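Local atomic coordinates of dihydroorotase (Campylobacter jejuni subsp. jejuni, PDB entry 3PNU), a protein that probably catalyses the reversible, zinc-dependent cyclisation of carbamoyl aspartate to dihydroorotate in de novo pyrimidine synthesis. Residues K103-A108 / E143-L148; S131-E136 / A170-K175; L176-P181 / K200-L205; L27-D32 / L316-D321; A75-I80 / P91-F96. All blocks are in the same frame, centred on the assembly; numbering follows the deposited sequence.

Contact 1 of 5, residues K103-A108 / E143-L148; sequences KFLYSA and EAMSDL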
# COMPACT_ATOMS: atom_id res chain seq x y z
N LYS A 103 34.97 -12.63 22.73
CA LYS A 103 35.14 -12.14 24.09
C LYS A 103 33.91 -11.36 24.56
O LYS A 103 33.41 -11.59 25.66
CB LYS A 103 36.41 -11.28 24.22
CG LYS A 103 36.66 -10.77 25.64
CD LYS A 103 38.06 -10.18 25.86
CE LYS A 103 38.28 -9.93 27.36
NZ LYS A 103 39.67 -9.48 27.70
N PHE A 104 33.41 -10.46 23.73
CA PHE A 104 32.23 -9.69 24.14
C PHE A 104 30.98 -10.56 24.28
O PHE A 104 30.16 -10.36 25.19
CB PHE A 104 31.94 -8.56 23.17
CG PHE A 104 30.65 -7.85 23.45
CD1 PHE A 104 30.61 -6.75 24.28
CD2 PHE A 104 29.46 -8.31 22.90
CE1 PHE A 104 29.42 -6.11 24.55
CE2 PHE A 104 28.26 -7.67 23.17
CZ PHE A 104 28.25 -6.56 24.00
N LEU A 105 30.83 -11.51 23.36
CA LEU A 105 29.67 -12.40 23.36
C LEU A 105 29.67 -13.30 24.59
O LEU A 105 28.62 -13.53 25.18
CB LEU A 105 29.62 -13.24 22.08
CG LEU A 105 29.29 -12.48 20.79
CD1 LEU A 105 29.44 -13.38 19.56
CD2 LEU A 105 27.89 -11.90 20.85
N TYR A 106 30.85 -13.80 24.98
CA TYR A 106 30.94 -14.66 26.16
C TYR A 106 30.48 -13.96 27.44
O TYR A 106 29.90 -14.59 28.31
CB TYR A 106 32.36 -15.21 26.35
CG TYR A 106 32.48 -16.04 27.63
CD1 TYR A 106 32.17 -17.39 27.65
CD2 TYR A 106 32.89 -15.44 28.83
CE1 TYR A 106 32.27 -18.14 28.82
CE2 TYR A 106 33.00 -16.18 30.00
CZ TYR A 106 32.69 -17.52 29.99
OH TYR A 106 32.79 -18.26 31.15
N SER A 107 30.73 -12.67 27.55
CA SER A 107 30.33 -11.92 28.73
C SER A 107 28.85 -11.57 28.71
O SER A 107 28.28 -11.24 29.75
CB SER A 107 31.14 -10.64 28.85
OG SER A 107 30.83 -9.73 27.82
N ALA A 108 28.22 -11.63 27.54
CA ALA A 108 26.80 -11.25 27.40
C ALA A 108 25.80 -12.41 27.33
O ALA A 108 24.61 -12.21 27.53
CB ALA A 108 26.64 -10.37 26.17
N GLU A 143 29.83 -17.48 14.39
CA GLU A 143 30.41 -18.71 14.91
C GLU A 143 30.45 -18.69 16.43
O GLU A 143 30.19 -19.70 17.06
CB GLU A 143 31.80 -18.98 14.33
CG GLU A 143 31.74 -19.49 12.90
CD GLU A 143 33.10 -19.91 12.35
OE1 GLU A 143 34.15 -19.52 12.94
OE2 GLU A 143 33.12 -20.63 11.32
N ALA A 144 30.78 -17.55 17.01
CA ALA A 144 30.79 -17.41 18.46
C ALA A 144 29.35 -17.60 18.94
O ALA A 144 29.11 -18.33 19.92
CB ALA A 144 31.32 -16.06 18.87
N MET A 145 28.40 -16.97 18.25
CA MET A 145 26.99 -17.09 18.63
C MET A 145 26.56 -18.53 18.58
O MET A 145 25.81 -19.00 19.44
CB MET A 145 26.08 -16.27 17.73
CG MET A 145 26.17 -14.78 17.99
SD MET A 145 25.05 -13.80 16.99
CE MET A 145 23.43 -14.41 17.49
N SER A 146 27.07 -19.23 17.58
CA SER A 146 26.76 -20.63 17.39
C SER A 146 27.33 -21.42 18.58
O SER A 146 26.61 -22.15 19.26
CB SER A 146 27.31 -21.09 16.04
OG SER A 146 26.81 -22.36 15.67
N ASP A 147 28.62 -21.24 18.85
CA ASP A 147 29.31 -21.94 19.95
C ASP A 147 28.62 -21.66 21.30
O ASP A 147 28.39 -22.59 22.08
CB ASP A 147 30.79 -21.53 20.02
CG ASP A 147 31.60 -21.96 18.78
OD1 ASP A 147 31.12 -22.84 18.02
OD2 ASP A 147 32.71 -21.42 18.56
N LEU A 148 28.30 -20.38 21.54
CA LEU A 148 27.67 -19.94 22.79
C LEU A 148 26.13 -20.15 22.84
O LEU A 148 25.45 -19.69 23.78
CB LEU A 148 27.98 -18.45 23.02
CG LEU A 148 29.47 -18.08 23.13
CD1 LEU A 148 29.63 -16.55 23.27
CD2 LEU A 148 30.12 -18.80 24.30
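Leu105 and Ala144 face each other with their CA atoms 7.1 Å apart, and Tyr106 and Leu148 repeat that spacing, so two helical segments run close enough for short side chains to touch. Helix 135-147 ends here: Leu148, the first residue to leave helical angles, keeps the bond from its N to Ala144 O (2.7 Å). No hydrogen bond crosses the interface. Leu105 carries one half of it, its CD1 meeting Ala144 CB at 3.3 Å and Met145 CG at 3.9 Å. Leu148 carries the other half. With CG anti to its carbonyl carbon (chi1 -59°), it directs CD1 onto the backbone of the first helix, 3.5 Å from Tyr106 N, and 3.5 Å from Leu105 CB. Leu148 CD2 lies at the edge of the Tyr106 ring, 4.2 Å from Tyr106 CD1. This is plain helix-to-helix packing in the outer layer of the TIM barrel, away from the zinc site; Ile115 lies against both Leu105 and Met145, while Leu70 of helix 70-84 packs on Ala108.

Contact 2 of 5, residues S131-E136 / A170-K175; sequences SSFDIE and AKIYEK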
# COMPACT_ATOMS: atom_id res chain seq x y z
N SER A 131 24.78 -3.87 6.36
CA SER A 131 24.74 -3.46 4.97
C SER A 131 25.45 -4.47 4.10
O SER A 131 25.68 -4.24 2.93
CB SER A 131 25.41 -2.09 4.80
OG SER A 131 26.79 -2.16 5.13
N SER A 132 25.79 -5.61 4.68
CA SER A 132 26.49 -6.63 3.94
C SER A 132 26.30 -8.00 4.57
O SER A 132 26.39 -8.13 5.79
CB SER A 132 27.98 -6.29 3.93
OG SER A 132 28.72 -7.33 3.36
N PHE A 133 26.04 -9.00 3.74
CA PHE A 133 25.88 -10.36 4.20
C PHE A 133 27.03 -11.23 3.69
O PHE A 133 26.88 -12.41 3.44
CB PHE A 133 24.50 -10.92 3.83
CG PHE A 133 23.37 -10.23 4.54
CD1 PHE A 133 22.94 -10.68 5.78
CD2 PHE A 133 22.75 -9.13 3.98
CE1 PHE A 133 21.91 -10.04 6.45
CE2 PHE A 133 21.71 -8.49 4.65
CZ PHE A 133 21.29 -8.95 5.89
N ASP A 134 28.19 -10.59 3.55
CA ASP A 134 29.41 -11.26 3.14
C ASP A 134 29.72 -12.28 4.23
O ASP A 134 29.72 -11.95 5.41
CB ASP A 134 30.53 -10.22 3.04
CG ASP A 134 31.89 -10.85 2.77
OD1 ASP A 134 32.80 -10.68 3.61
OD2 ASP A 134 32.02 -11.54 1.74
N ILE A 135 29.97 -13.53 3.83
CA ILE A 135 30.23 -14.59 4.81
C ILE A 135 31.43 -14.37 5.75
O ILE A 135 31.29 -14.61 6.95
CB ILE A 135 30.33 -15.97 4.16
CG1 ILE A 135 28.95 -16.39 3.65
CG2 ILE A 135 30.82 -17.00 5.16
CD1 ILE A 135 27.88 -16.42 4.74
N GLU A 136 32.57 -13.91 5.24
CA GLU A 136 33.73 -13.70 6.11
C GLU A 136 33.54 -12.53 7.06
O GLU A 136 33.95 -12.57 8.22
CB GLU A 136 35.04 -13.59 5.32
CG GLU A 136 35.42 -14.93 4.66
CD GLU A 136 35.63 -16.08 5.68
OE1 GLU A 136 36.30 -15.86 6.72
OE2 GLU A 136 35.15 -17.21 5.42
N ALA A 170 14.89 -14.69 1.14
CA ALA A 170 14.98 -16.13 1.35
C ALA A 170 16.38 -16.69 1.05
O ALA A 170 16.89 -17.52 1.81
CB ALA A 170 13.94 -16.84 0.49
N LYS A 171 17.00 -16.24 -0.03
CA LYS A 171 18.33 -16.75 -0.42
C LYS A 171 19.34 -16.40 0.65
O LYS A 171 20.27 -17.16 0.85
CB LYS A 171 18.78 -16.19 -1.79
CG LYS A 171 19.09 -14.68 -1.78
CD LYS A 171 18.89 -14.05 -3.18
CE LYS A 171 18.74 -12.55 -3.07
NZ LYS A 171 17.87 -12.03 -4.13
N ILE A 172 19.16 -15.27 1.33
CA ILE A 172 20.06 -14.90 2.41
C ILE A 172 19.90 -15.85 3.62
O ILE A 172 20.88 -16.42 4.09
CB ILE A 172 19.86 -13.45 2.82
CG1 ILE A 172 20.24 -12.54 1.64
CG2 ILE A 172 20.72 -13.13 4.05
CD1 ILE A 172 19.94 -11.11 1.86
N TYR A 173 18.69 -16.02 4.12
CA TYR A 173 18.47 -16.96 5.21
C TYR A 173 19.02 -18.35 4.86
O TYR A 173 19.48 -19.08 5.73
CB TYR A 173 16.98 -17.18 5.48
CG TYR A 173 16.32 -16.16 6.30
CD1 TYR A 173 16.86 -15.76 7.53
CD2 TYR A 173 15.09 -15.62 5.92
CE1 TYR A 173 16.24 -14.83 8.31
CE2 TYR A 173 14.44 -14.69 6.74
CZ TYR A 173 15.02 -14.30 7.92
OH TYR A 173 14.39 -13.38 8.72
N GLU A 174 18.92 -18.71 3.60
CA GLU A 174 19.35 -20.01 3.16
C GLU A 174 20.88 -20.13 3.25
O GLU A 174 21.39 -21.14 3.75
CB GLU A 174 18.83 -20.29 1.74
CG GLU A 174 18.97 -21.74 1.33
CD GLU A 174 18.13 -22.11 0.11
OE1 GLU A 174 17.68 -21.20 -0.62
OE2 GLU A 174 17.92 -23.33 -0.11
N LYS A 175 21.61 -19.11 2.82
CA LYS A 175 23.06 -19.20 2.87
C LYS A 175 23.56 -19.14 4.32
O LYS A 175 24.51 -19.84 4.68
CB LYS A 175 23.76 -18.17 1.98
CG LYS A 175 23.92 -16.79 2.54
CD LYS A 175 24.86 -15.97 1.63
CE LYS A 175 25.10 -14.59 2.22
NZ LYS A 175 25.98 -13.74 1.37
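Phe133 and Ile172 supply the apolar part of this surface contact. CG2 of Ile172 lies over one face of the Phe133 ring, 4.1 Å from its centroid and 24° off the normal, which meets the criteria for a CH-pi interaction; the placement is displaced toward the rim, nearest to Phe133 CD1 at 3.7 Å. Ile172 CD1 comes over the same face, 4.0 Å from Phe133 CD2. The polar part is one bond across the segments, from Lys175 NZ to Phe133 O at 2.6 Å. The ammonium stands above the carbonyl plane, 45° out of it, at the end of an extended lysine chain. One bond back from the ammonium, Lys175 CE passes Ile135 CD1 at 4.2 Å, the two side chains running in opposite directions. Capping forms a third group: Asp134 occupies the N-cap of helix 135-147, where its OD1 accepts from Tyr137 N. This is thus a helix start, N-capped by aspartate, packed against helix 170-179 on the outside of a TIM barrel.

Contact 3 of 5, residues L176-P181 / K200-L205; sequences LAKHFP and KDYENL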
# COMPACT_ATOMS: atom_id res chain seq x y z
N LEU A 176 22.94 -18.32 5.15
CA LEU A 176 23.32 -18.27 6.54
C LEU A 176 23.08 -19.62 7.19
O LEU A 176 23.85 -20.04 8.04
CB LEU A 176 22.54 -17.20 7.27
CG LEU A 176 22.85 -15.77 6.86
CD1 LEU A 176 22.02 -14.80 7.67
CD2 LEU A 176 24.33 -15.47 7.03
N ALA A 177 22.00 -20.31 6.80
CA ALA A 177 21.70 -21.61 7.40
C ALA A 177 22.72 -22.67 7.01
O ALA A 177 23.13 -23.49 7.84
CB ALA A 177 20.34 -22.07 7.01
N LYS A 178 23.11 -22.66 5.74
CA LYS A 178 24.08 -23.63 5.23
C LYS A 178 25.48 -23.38 5.79
O LYS A 178 26.18 -24.32 6.13
CB LYS A 178 24.08 -23.62 3.71
CG LYS A 178 22.76 -24.07 3.12
CD LYS A 178 22.80 -24.32 1.61
CE LYS A 178 23.00 -23.07 0.80
NZ LYS A 178 22.99 -23.42 -0.66
N HIS A 179 25.87 -22.12 5.87
CA HIS A 179 27.18 -21.74 6.36
C HIS A 179 27.27 -21.80 7.88
O HIS A 179 28.36 -21.91 8.40
CB HIS A 179 27.56 -20.34 5.90
CG HIS A 179 28.08 -20.27 4.49
ND1 HIS A 179 27.27 -20.05 3.40
CD2 HIS A 179 29.34 -20.38 4.01
CE1 HIS A 179 28.00 -20.03 2.30
NE2 HIS A 179 29.26 -20.22 2.64
N PHE A 180 26.16 -21.70 8.59
CA PHE A 180 26.20 -21.72 10.06
C PHE A 180 25.14 -22.68 10.56
O PHE A 180 24.18 -22.28 11.18
CB PHE A 180 25.98 -20.31 10.59
CG PHE A 180 27.01 -19.31 10.10
CD1 PHE A 180 28.26 -19.23 10.69
CD2 PHE A 180 26.73 -18.47 9.04
CE1 PHE A 180 29.20 -18.32 10.23
CE2 PHE A 180 27.65 -17.57 8.59
CZ PHE A 180 28.89 -17.49 9.18
N PRO A 181 25.34 -23.98 10.31
CA PRO A 181 24.33 -24.99 10.58
C PRO A 181 24.00 -25.27 12.03
O PRO A 181 23.00 -25.93 12.29
CB PRO A 181 24.88 -26.25 9.89
CG PRO A 181 26.37 -26.03 9.83
CD PRO A 181 26.61 -24.56 9.83
N LYS A 200 10.80 -25.35 6.56
CA LYS A 200 10.87 -26.82 6.58
C LYS A 200 12.16 -27.35 5.99
O LYS A 200 12.49 -28.49 6.20
CB LYS A 200 9.77 -27.41 5.69
CG LYS A 200 8.33 -26.89 5.88
CD LYS A 200 7.58 -27.47 7.06
CE LYS A 200 6.11 -27.04 6.97
NZ LYS A 200 5.22 -27.71 7.94
N ASP A 201 12.89 -26.55 5.21
CA ASP A 201 14.10 -27.04 4.54
C ASP A 201 15.37 -27.08 5.39
O ASP A 201 16.33 -27.72 5.00
CB ASP A 201 14.41 -26.20 3.29
CG ASP A 201 13.34 -26.31 2.20
OD1 ASP A 201 12.46 -27.22 2.27
OD2 ASP A 201 13.38 -25.48 1.25
N TYR A 202 15.42 -26.37 6.52
CA TYR A 202 16.65 -26.38 7.32
C TYR A 202 16.32 -26.51 8.79
O TYR A 202 15.48 -25.79 9.32
CB TYR A 202 17.50 -25.12 7.04
CG TYR A 202 18.00 -25.02 5.61
CD1 TYR A 202 19.26 -25.49 5.24
CD2 TYR A 202 17.19 -24.45 4.61
CE1 TYR A 202 19.71 -25.41 3.90
CE2 TYR A 202 17.63 -24.36 3.29
CZ TYR A 202 18.89 -24.85 2.93
OH TYR A 202 19.29 -24.76 1.62
N GLU A 203 17.00 -27.43 9.46
CA GLU A 203 16.73 -27.69 10.88
C GLU A 203 17.00 -26.51 11.79
O GLU A 203 16.38 -26.38 12.81
CB GLU A 203 17.54 -28.89 11.37
CG GLU A 203 17.12 -30.19 10.72
CD GLU A 203 18.09 -31.33 11.01
OE1 GLU A 203 18.16 -32.24 10.17
OE2 GLU A 203 18.78 -31.30 12.05
N ASN A 204 17.94 -25.65 11.42
CA ASN A 204 18.25 -24.49 12.24
C ASN A 204 17.41 -23.23 11.95
O ASN A 204 17.67 -22.15 12.51
CB ASN A 204 19.74 -24.19 12.18
CG ASN A 204 20.27 -24.00 10.78
OD1 ASN A 204 19.79 -24.62 9.82
ND2 ASN A 204 21.29 -23.15 10.66
N LEU A 205 16.39 -23.35 11.08
CA LEU A 205 15.50 -22.24 10.81
C LEU A 205 14.24 -22.35 11.66
O LEU A 205 13.65 -23.42 11.78
CB LEU A 205 15.11 -22.15 9.34
CG LEU A 205 16.16 -21.59 8.39
CD1 LEU A 205 15.56 -21.62 6.97
CD2 LEU A 205 16.57 -20.19 8.79
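Asn204 and Tyr202 approach the helix end at Ala177 and Lys178 with contrasting conformations. The side chain of Asn204 takes the less common first torsion (chi1 55°), with CG between the backbone N and the carbonyl carbon. Its amide lies against Ala177, OD1 being 3.8 Å from Ala177 CB, while ND2 donates a weak bond to Ala177 O at 3.4 Å and is also bonded to Leu183 O. Tyr202 has CG anti to its carbonyl carbon (chi1 -63°), which puts the ring alongside the helix, with CD1 4.0 Å from Ala177 CB. Lys178 crosses that ring at a slant: its CG is 3.4 Å from Tyr202 CE1, and its CD 3.5 Å from Tyr202 OH. The hydroxyl itself is hydrogen-bonded to Glu174. A type I turn from Tyr202 to Leu205 sets both side chains on the helix. Beside the contact runs strand 185-187 of the TIM barrel, whose Ile185 touches Asn204 and Leu205, whereas helix 135-147 covers Phe180.

Contact 4 of 5, residues L27-D32 / L316-D321; sequences LKNPLD and LKFKED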
# COMPACT_ATOMS: atom_id res chain seq x y z
N LEU A 27 -4.75 -20.45 29.62
CA LEU A 27 -3.52 -20.36 28.86
C LEU A 27 -2.39 -20.36 29.88
O LEU A 27 -2.44 -19.63 30.86
CB LEU A 27 -3.48 -19.09 28.02
CG LEU A 27 -4.50 -19.01 26.89
CD1 LEU A 27 -4.52 -17.62 26.29
CD2 LEU A 27 -4.24 -20.09 25.82
N LYS A 28 -1.37 -21.18 29.64
CA LYS A 28 -0.25 -21.27 30.55
C LYS A 28 1.05 -20.65 30.01
O LYS A 28 1.53 -21.02 28.94
CB LYS A 28 -0.03 -22.75 30.90
CG LYS A 28 1.23 -23.03 31.70
CD LYS A 28 1.35 -24.50 32.15
CE LYS A 28 0.31 -24.84 33.22
NZ LYS A 28 0.52 -26.16 33.88
N ASN A 29 1.60 -19.72 30.77
CA ASN A 29 2.87 -19.07 30.45
C ASN A 29 2.99 -18.53 29.00
O ASN A 29 3.91 -18.90 28.28
CB ASN A 29 4.04 -20.03 30.74
CG ASN A 29 4.21 -20.33 32.25
OD1 ASN A 29 3.95 -19.48 33.10
ND2 ASN A 29 4.68 -21.53 32.56
N PRO A 30 2.05 -17.68 28.59
CA PRO A 30 2.13 -17.11 27.25
C PRO A 30 3.40 -16.30 27.05
O PRO A 30 3.83 -15.54 27.92
CB PRO A 30 0.92 -16.17 27.17
CG PRO A 30 0.51 -15.94 28.59
CD PRO A 30 0.88 -17.18 29.33
N LEU A 31 4.00 -16.47 25.89
CA LEU A 31 5.20 -15.76 25.56
C LEU A 31 4.99 -14.91 24.33
O LEU A 31 4.38 -15.36 23.37
CB LEU A 31 6.31 -16.78 25.33
CG LEU A 31 6.70 -17.55 26.60
CD1 LEU A 31 7.50 -18.82 26.29
CD2 LEU A 31 7.47 -16.62 27.52
N ASP A 32 5.47 -13.67 24.37
CA ASP A 32 5.44 -12.81 23.19
C ASP A 32 6.87 -12.74 22.74
O ASP A 32 7.68 -12.02 23.34
CB ASP A 32 4.87 -11.41 23.47
CG ASP A 32 4.86 -10.52 22.20
OD1 ASP A 32 5.49 -10.91 21.18
OD2 ASP A 32 4.23 -9.44 22.20
N LEU A 316 13.06 -23.65 28.24
CA LEU A 316 12.74 -22.68 29.25
C LEU A 316 12.05 -23.38 30.42
O LEU A 316 11.42 -24.43 30.25
CB LEU A 316 11.83 -21.60 28.69
CG LEU A 316 12.33 -20.88 27.46
CD1 LEU A 316 11.26 -19.89 27.05
CD2 LEU A 316 13.66 -20.19 27.68
N LYS A 317 12.17 -22.78 31.59
CA LYS A 317 11.54 -23.26 32.79
C LYS A 317 11.04 -22.08 33.60
O LYS A 317 11.59 -20.99 33.49
CB LYS A 317 12.51 -24.13 33.58
CG LYS A 317 12.73 -25.45 32.92
CD LYS A 317 13.48 -26.42 33.77
CE LYS A 317 13.44 -27.78 33.12
NZ LYS A 317 12.04 -28.27 32.98
N PHE A 318 10.02 -22.31 34.42
CA PHE A 318 9.43 -21.23 35.23
C PHE A 318 9.34 -21.55 36.73
O PHE A 318 8.85 -22.61 37.11
CB PHE A 318 8.03 -20.93 34.70
CG PHE A 318 7.98 -20.70 33.21
CD1 PHE A 318 8.07 -19.41 32.69
CD2 PHE A 318 7.86 -21.78 32.34
CE1 PHE A 318 8.03 -19.20 31.31
CE2 PHE A 318 7.82 -21.57 30.96
CZ PHE A 318 7.90 -20.28 30.45
N LYS A 319 9.81 -20.62 37.57
CA LYS A 319 9.73 -20.79 39.02
C LYS A 319 8.27 -21.00 39.42
O LYS A 319 7.96 -21.85 40.24
CB LYS A 319 10.37 -19.60 39.76
CG LYS A 319 11.90 -19.56 39.62
CD LYS A 319 12.54 -18.35 40.33
CE LYS A 319 14.05 -18.32 40.08
NZ LYS A 319 14.73 -17.08 40.61
N GLU A 320 7.38 -20.22 38.83
CA GLU A 320 5.95 -20.41 39.04
C GLU A 320 5.18 -19.99 37.80
O GLU A 320 5.43 -18.94 37.22
CB GLU A 320 5.43 -19.72 40.30
CG GLU A 320 5.64 -18.22 40.37
CD GLU A 320 4.97 -17.60 41.61
OE1 GLU A 320 4.16 -18.31 42.26
OE2 GLU A 320 5.25 -16.42 41.91
N ASP A 321 4.24 -20.84 37.40
CA ASP A 321 3.45 -20.62 36.21
C ASP A 321 2.53 -19.41 36.33
O ASP A 321 2.07 -19.06 37.41
CB ASP A 321 2.60 -21.86 35.90
CG ASP A 321 3.44 -23.10 35.58
OD1 ASP A 321 2.86 -24.21 35.55
OD2 ASP A 321 4.67 -22.99 35.36
O HOH W 1 5.19 -17.80 34.41
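Asn29 meets both Phe318 and Asp321, and the contact can be separated into kinds of interaction. Stacking comes first. The Asn29 amide lies over one face of the Phe318 ring, the two planes 25° apart, with Asn29 ND2 3.2 Å from Phe318 CD2 and displaced toward the rim; Asn29 CB, 4.1 Å from the ring centroid, adds a CH-pi contact over the same ring. Hydrogen bonding comes second. Asn29 ND2 donates to Asp321 OD2 at 3.2 Å, the acceptor lying near the amide plane but approached from above the carboxylate plane, 67° out of it. OD1 of the same amide accepts from Lys322 N. The charged pair is looser: Lys28 NZ and Asp321 OD1 form a salt bridge, 3.5 Å long and weak as a hydrogen bond. Apolar packing closes the list, Leu31 CD1 and Leu316 CD1 meeting tip to tip at 4.0 Å, while Leu31 CD1 also stands at the edge of the Phe318 ring.

Asn29, at the break between strands 25-28 and 31-35, is so held to the chain leading into strand 323-327. Its buried amide has partners on both nitrogen and oxygen, and together with the ring beneath it these fix its rotation. The nearby lysine would be expected to favour the ionised form of Asp321.

Contact 5 of 5, residues A75-I80 / P91-F96; sequences AYKMRI and PLMTLF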
# COMPACT_ATOMS: atom_id res chain seq x y z
N ALA A 75 20.64 -1.04 31.90
CA ALA A 75 19.94 0.20 32.18
C ALA A 75 18.50 0.15 31.67
O ALA A 75 17.57 0.47 32.40
CB ALA A 75 20.70 1.38 31.55
N TYR A 76 18.32 -0.27 30.41
CA TYR A 76 16.98 -0.37 29.79
C TYR A 76 16.13 -1.42 30.49
O TYR A 76 14.93 -1.21 30.74
CB TYR A 76 17.14 -0.67 28.29
CG TYR A 76 15.86 -0.83 27.51
CD1 TYR A 76 14.80 0.07 27.67
CD2 TYR A 76 15.73 -1.82 26.53
CE1 TYR A 76 13.64 -0.05 26.94
CE2 TYR A 76 14.56 -1.94 25.77
CZ TYR A 76 13.52 -1.06 25.98
OH TYR A 76 12.37 -1.17 25.25
N LYS A 77 16.75 -2.55 30.82
CA LYS A 77 16.06 -3.62 31.55
C LYS A 77 15.50 -3.05 32.85
O LYS A 77 14.31 -3.22 33.15
CB LYS A 77 17.01 -4.78 31.86
CG LYS A 77 16.35 -5.95 32.59
CD LYS A 77 17.31 -7.14 32.73
CE LYS A 77 16.59 -8.35 33.31
NZ LYS A 77 17.50 -9.52 33.49
N MET A 78 16.35 -2.37 33.61
CA MET A 78 15.90 -1.78 34.86
C MET A 78 14.67 -0.93 34.59
O MET A 78 13.65 -1.07 35.28
CB MET A 78 17.00 -0.92 35.53
CG MET A 78 18.23 -1.71 36.03
SD MET A 78 17.89 -3.07 37.21
CE MET A 78 19.56 -3.69 37.53
N ARG A 79 14.75 -0.08 33.57
CA ARG A 79 13.62 0.79 33.23
C ARG A 79 12.37 -0.03 32.93
O ARG A 79 11.28 0.32 33.37
CB ARG A 79 13.95 1.74 32.05
CG ARG A 79 15.10 2.71 32.31
CD ARG A 79 15.15 3.86 31.29
NE ARG A 79 15.55 3.46 29.94
CZ ARG A 79 16.82 3.36 29.54
NH1 ARG A 79 17.81 3.61 30.38
NH2 ARG A 79 17.10 2.98 28.30
N ILE A 80 12.53 -1.14 32.21
CA ILE A 80 11.39 -2.01 31.90
C ILE A 80 10.81 -2.57 33.18
O ILE A 80 9.60 -2.50 33.40
CB ILE A 80 11.75 -3.19 30.94
CG1 ILE A 80 12.30 -2.67 29.62
CG2 ILE A 80 10.51 -4.03 30.67
CD1 ILE A 80 12.85 -3.72 28.72
N PRO A 91 11.32 -9.84 31.03
CA PRO A 91 11.68 -9.30 29.73
C PRO A 91 12.92 -10.00 29.21
O PRO A 91 13.92 -10.05 29.91
CB PRO A 91 12.00 -7.84 30.04
CG PRO A 91 12.51 -7.87 31.46
CD PRO A 91 11.78 -8.97 32.14
N LEU A 92 12.85 -10.55 28.00
CA LEU A 92 13.99 -11.25 27.41
C LEU A 92 14.73 -10.25 26.53
O LEU A 92 14.30 -9.92 25.44
CB LEU A 92 13.51 -12.46 26.63
CG LEU A 92 12.73 -13.46 27.48
CD1 LEU A 92 12.01 -14.48 26.61
CD2 LEU A 92 13.66 -14.16 28.47
N MET A 93 15.89 -9.82 27.00
CA MET A 93 16.63 -8.75 26.36
C MET A 93 17.45 -9.14 25.14
O MET A 93 17.93 -10.27 25.03
CB MET A 93 17.58 -8.11 27.39
CG MET A 93 16.92 -7.76 28.72
SD MET A 93 15.58 -6.60 28.56
CE MET A 93 16.51 -5.12 28.12
N THR A 94 17.62 -8.19 24.22
CA THR A 94 18.43 -8.41 23.05
C THR A 94 19.30 -7.21 22.74
O THR A 94 18.99 -6.07 23.10
CB THR A 94 17.58 -8.61 21.77
OG1 THR A 94 16.86 -7.40 21.49
CG2 THR A 94 16.64 -9.79 21.90
N LEU A 95 20.39 -7.49 22.04
CA LEU A 95 21.28 -6.48 21.53
C LEU A 95 21.03 -6.34 20.03
O LEU A 95 20.57 -7.28 19.35
CB LEU A 95 22.75 -6.86 21.73
CG LEU A 95 23.32 -6.85 23.14
CD1 LEU A 95 24.77 -7.20 23.08
CD2 LEU A 95 23.13 -5.48 23.78
N PHE A 96 21.33 -5.15 19.53
CA PHE A 96 21.22 -4.82 18.12
C PHE A 96 22.43 -5.41 17.46
O PHE A 96 23.55 -5.27 17.97
CB PHE A 96 21.24 -3.32 18.01
CG PHE A 96 21.02 -2.80 16.65
CD1 PHE A 96 19.76 -2.37 16.26
CD2 PHE A 96 22.08 -2.68 15.76
CE1 PHE A 96 19.56 -1.86 15.00
CE2 PHE A 96 21.89 -2.17 14.50
CZ PHE A 96 20.63 -1.77 14.12
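Met93 reaches the helix of Lys77 and Tyr76 by bending twice, at chi2 (-60°) and chi3 (-70°), so that its sulfur and terminal methyl curl back along the helix surface. CE ends 3.7 Å from both Tyr76 CD2 and Lys77 N, and it meets the tyrosine ring at a slant. The sulfur touches two helix residues, with Ile80 CD1 and Lys77 CB each 4.0 Å from Met93 SD; Ile80 and Met93 come together tip to tip. Of the lysine side chain, the aliphatic stem makes the contact, extended and crossing the methionine, with Lys77 CD 4.1 Å from Met93 CG. Ile80 also packs on Pro91, Ile80 CG2 and Pro91 CB being 4.1 Å apart and their side chains sliding past each other in opposite directions. No hydrogen bond crosses. Within the helix, Ile80 CD1 also sits over the centre of the Tyr76 ring. The axes of helix 75-80 and strand 91-93 run nearly antiparallel (167°) at 10.0 Å, the layering of a beta-alpha-beta unit made by strand 56-59, helix 70-84 and strand 90-93. Ile59 of the first strand packs on Tyr76, Ile80 and Pro91, while Leu43 of helix 40-51 touches Tyr76 and Ile80.

In the fold
Contacts 1 and 5 are the buried ones and are purely apolar across their segments; they touch where Phe104 meets Leu95, and helix 102-108 follows strand 90-93 in the chain. Contact 2 lies at the surface and mixes packing with a lysine bond. Contact 3 is partly buried and adds an amide; both use helix 170-179, and they meet through Glu174 with Tyr202 and through Ile135 with Phe180. Contact 1 shares helix 135-147 with contact 2, though their nearest atoms stay about 7 Å apart. Contact 4, also partly buried, is the most polar: it joins segments 284 residues apart and reaches the same parallel sheet as contact 5.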